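Local coordinates for putative type VI secretion protein (Escherichia coli, PDB 6SK0) that forms the trimeric spike at the tip of the type VI secretion system, loading and inhibiting a phospholipase effector that it carries, at the interface of chains A and B. Numbering follows the deposited sequence. Chains: chain A/B, Putative type VI secretion protein.

Contact 1: the interface of chains A and B. Residues chain A 643-646; chain B 584, 587-588, 654.
A:Arg643 and A:Ala645 project from one side of strand 642-646 onto helix 578-600 of chain B, while A:Ile644 between them turns to the opposite side. The strand belongs to the interwoven beta-helix of the VgrG needle, of the phage gp5 kind, in which neighbouring chains pair strand against strand. Here A:Ala645 bridges B:Met654 in parallel register: B:Met654 N donates to A:Ile644 O at 2.9 Å, and A:Ser646 N donates to B:Met654 O, also at 2.9 Å.

Beside this seam the side chains of A:Arg643 and B:Met654 cross obliquely. The arginine leaves its strand with CG opposite the main-chain nitrogen (chi1 177°), runs out to CD, then bends at chi3 (-36°). B:Met654 folds at chi2 (77°), which carries its thioether across that stem, with SD 3.9 Å from A:Arg643 CD. The terminal methyl goes further and lies over a face of the guanidinium near its inner nitrogen, B:Met654 CE to A:Arg643 NE being 3.5 Å.

B:Ala587 wedges its methyl in from the helix and touches two neighbours at once. Its CB is 3.6 Å from A:Arg643 CD and 3.6 Å from the methyl CB of A:Ala645. Such small side chains let helix and strand come close together.

The guanidinium meets the helix by its edge, with the carbonyl carbon of B:Leu584 in its plane. Although A:Arg643 NH1 comes within 3.0 Å of B:Leu584 O, the N-H bonds point elsewhere and no hydrogen bond forms; the positive group may still be favoured electrostatically by the main-chain oxygen. A branch methyl of the same leucine flanks the charged tip, B:Leu584 CD2 lying 3.8 Å from A:Arg643 NH1.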
loop_
_atom_site.group_PDB
_atom_site.type_symbol
_atom_site.label_atom_id
_atom_site.label_comp_id
_atom_site.label_asym_id
_atom_site.label_seq_id
_atom_site.Cartn_x
_atom_site.Cartn_y
_atom_site.Cartn_z
ATOM N N ARG A 643 8.081 -3.319 1.279
ATOM C CA ARG A 643 7.132 -4.350 1.641
ATOM C C ARG A 643 6.217 -3.845 2.740
ATOM O O ARG A 643 6.680 -3.342 3.765
ATOM C CB ARG A 643 7.807 -5.636 2.094
ATOM C CG ARG A 643 6.780 -6.663 2.520
ATOM C CD ARG A 643 7.358 -8.016 2.698
ATOM N NE ARG A 643 8.397 -8.298 1.728
ATOM C CZ ARG A 643 9.331 -9.215 1.911
ATOM N NH1 ARG A 643 9.337 -9.927 3.020
ATOM N NH2 ARG A 643 10.251 -9.414 0.991
ATOM N N ILE A 644 4.924 -3.985 2.510
ATOM C CA ILE A 644 3.896 -3.781 3.510
ATOM C C ILE A 644 3.205 -5.123 3.662
ATOM O O ILE A 644 2.579 -5.615 2.718
ATOM C CB ILE A 644 2.915 -2.679 3.104
ATOM C CG1 ILE A 644 3.615 -1.323 3.129
ATOM C CG2 ILE A 644 1.717 -2.665 4.010
ATOM C CD1 ILE A 644 4.111 -0.890 1.813
ATOM N N ALA A 645 3.339 -5.736 4.828
ATOM C CA ALA A 645 2.887 -7.105 4.988
ATOM C C ALA A 645 2.240 -7.315 6.344
ATOM O O ALA A 645 2.817 -6.970 7.378
ATOM C CB ALA A 645 4.043 -8.088 4.800
ATOM N N SER A 646 1.046 -7.884 6.326
ATOM C CA SER A 646 0.410 -8.437 7.508
ATOM C C SER A 646 0.502 -9.951 7.416
ATOM O O SER A 646 -0.003 -10.549 6.462
ATOM C CB SER A 646 -1.042 -7.988 7.631
ATOM O OG SER A 646 -1.629 -8.563 8.777
ATOM N N LEU B 584 8.838 -11.212 7.842
ATOM C CA LEU B 584 9.444 -11.064 6.523
ATOM C C LEU B 584 9.458 -12.386 5.769
ATOM O O LEU B 584 9.121 -12.436 4.581
ATOM C CB LEU B 584 10.862 -10.509 6.649
ATOM C CG LEU B 584 11.018 -9.084 7.171
ATOM C CD1 LEU B 584 12.454 -8.829 7.556
ATOM C CD2 LEU B 584 10.536 -8.065 6.153
ATOM N N ALA B 587 5.853 -13.352 4.691
ATOM C CA ALA B 587 5.437 -12.571 3.535
ATOM C C ALA B 587 6.132 -13.050 2.272
ATOM O O ALA B 587 5.498 -13.183 1.220
ATOM C CB ALA B 587 5.716 -11.091 3.770
ATOM N N LEU B 588 7.433 -13.325 2.361
ATOM C CA LEU B 588 8.174 -13.746 1.182
ATOM C C LEU B 588 7.715 -15.114 0.697
ATOM O O LEU B 588 7.567 -15.328 -0.508
ATOM C CB LEU B 588 9.671 -13.753 1.476
ATOM C CG LEU B 588 10.566 -14.245 0.338
ATOM C CD1 LEU B 588 10.427 -13.362 -0.897
ATOM C CD2 LEU B 588 12.012 -14.331 0.783
ATOM N N MET B 654 1.682 -7.820 1.065
ATOM C CA MET B 654 1.322 -9.181 1.416
ATOM C C MET B 654 0.373 -9.154 2.598
ATOM O O MET B 654 0.568 -8.396 3.548
ATOM C CB MET B 654 2.552 -10.022 1.758
ATOM C CG MET B 654 3.479 -10.281 0.603
ATOM S SD MET B 654 4.521 -8.874 0.194
ATOM C CE MET B 654 5.993 -9.712 -0.392
#

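Contact 2: the interface of chains A and B. Residues chain A 706-708; chain B 714-717.
A:Gln707 lays its side chain alongside that of B:Glu716 at a turn of the VgrG beta-helix, just past the parallel bridge between A:Ser706 and B:Ser714. Beginning at the stem, A:Gln707 CB is 3.8 Å from the hydroxyl oxygen B:Ser715 OG. CG, opposite the main-chain nitrogen (chi1 179°), packs on the acid's carboxyl carbon, A:Gln707 CG to B:Glu716 CD being 3.5 Å. From there the chain stays extended, and its amide stacks on the carboxylate with the two planes 16° apart. A:Gln707 NE2 at the tip is 3.6 Å from B:Glu716 OE2, a contact across the stacked faces. The other tip atom, A:Gln707 OE1, accepts a hydrogen bond from A:Gln708 NE2 at 2.9 Å, which should help fix the amide's rotation.

A:Gln708 bends at chi2 and stands its own amide nearly upright to the carboxylate (84°). A weak bond from A:Gln708 NE2 to B:Glu716 OE1, 3.5 Å long, adds to the grip on the acid.

Main-chain bonds continue the pairing from the serine bridge into the loops. B:Ser715 N donates to A:Ser706 O at 2.9 Å, nearly along the C=O axis. One residue on, B:Glu716 N reaches A:Gln707 O at 2.8 Å in the carbonyl plane.

A:Gln708 O takes hydroxyls from opposite faces of its plane. A:Ser706 OG approaches on one face, in a bond modelled so short that its length is doubtful. On the other, B:Ser714 OG donates to A:Gln708 O at 2.6 Å from well above the plane.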
loop_
_atom_site.group_PDB
_atom_site.type_symbol
_atom_site.label_atom_id
_atom_site.label_comp_id
_atom_site.label_asym_id
_atom_site.label_seq_id
_atom_site.Cartn_x
_atom_site.Cartn_y
_atom_site.Cartn_z
ATOM N N SER A 706 -24.979 -6.343 -18.044
ATOM C CA SER A 706 -25.288 -4.953 -17.793
ATOM C C SER A 706 -26.791 -4.837 -17.635
ATOM O O SER A 706 -27.551 -5.630 -18.189
ATOM C CB SER A 706 -24.789 -4.036 -18.914
ATOM O OG SER A 706 -25.469 -4.276 -20.123
ATOM N N GLN A 707 -27.209 -3.864 -16.842
ATOM C CA GLN A 707 -28.619 -3.529 -16.794
ATOM C C GLN A 707 -29.043 -2.838 -18.081
ATOM O O GLN A 707 -30.078 -3.165 -18.666
ATOM C CB GLN A 707 -28.897 -2.652 -15.578
ATOM C CG GLN A 707 -30.334 -2.224 -15.447
ATOM C CD GLN A 707 -30.502 -1.093 -14.467
ATOM O OE1 GLN A 707 -30.264 0.065 -14.793
ATOM N NE2 GLN A 707 -30.905 -1.423 -13.255
ATOM N N GLN A 708 -28.243 -1.898 -18.540
ATOM C CA GLN A 708 -28.484 -1.169 -19.772
ATOM C C GLN A 708 -27.758 -1.874 -20.920
ATOM O O GLN A 708 -27.442 -3.062 -20.834
ATOM C CB GLN A 708 -28.086 0.293 -19.579
ATOM C CG GLN A 708 -28.890 1.005 -18.515
ATOM C CD GLN A 708 -30.381 0.781 -18.658
ATOM O OE1 GLN A 708 -30.958 1.030 -19.710
ATOM N NE2 GLN A 708 -31.011 0.308 -17.599
ATOM N N SER B 714 -27.896 -8.424 -21.178
ATOM C CA SER B 714 -28.411 -7.104 -20.852
ATOM C C SER B 714 -29.799 -7.320 -20.263
ATOM O O SER B 714 -30.705 -7.794 -20.953
ATOM C CB SER B 714 -28.442 -6.192 -22.070
ATOM O OG SER B 714 -29.039 -4.964 -21.740
ATOM N N SER B 715 -29.960 -6.986 -18.986
ATOM C CA SER B 715 -31.202 -7.299 -18.289
ATOM C C SER B 715 -32.337 -6.365 -18.681
ATOM O O SER B 715 -33.505 -6.742 -18.577
ATOM C CB SER B 715 -30.984 -7.253 -16.779
ATOM O OG SER B 715 -30.703 -5.937 -16.349
ATOM N N GLU B 716 -32.028 -5.152 -19.116
ATOM C CA GLU B 716 -33.060 -4.190 -19.459
ATOM C C GLU B 716 -32.821 -3.496 -20.787
ATOM O O GLU B 716 -33.676 -2.721 -21.216
ATOM C CB GLU B 716 -33.198 -3.123 -18.358
ATOM C CG GLU B 716 -33.627 -3.663 -17.011
ATOM C CD GLU B 716 -33.748 -2.582 -15.948
ATOM O OE1 GLU B 716 -33.785 -1.386 -16.302
ATOM O OE2 GLU B 716 -33.801 -2.927 -14.751
ATOM N N GLY B 717 -31.701 -3.741 -21.442
ATOM C CA GLY B 717 -31.357 -3.035 -22.653
ATOM C C GLY B 717 -31.040 -3.989 -23.784
ATOM O O GLY B 717 -31.549 -5.098 -23.856
#

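Contact 1 and contact 2 share no residues; the centres of their C-alpha atoms lie about 42 Å apart along the needle. Both follow one rule of the fold: a chain A strand pairs in parallel with a strand lying further along the chain B sequence, 642-646 with 651-655 in contact 1 and 702-706 with 710-714 in contact 2. In contact 1 helix 578-600 adds an outer layer to this seam, whereas contact 2 lies where the paired strands run out into loops, with strand-end serines and loop residues both taking part. Repeated around the three copies of the assembly, such stepped pairing would join the chains into a continuous, probably stiff shaft suited to puncturing.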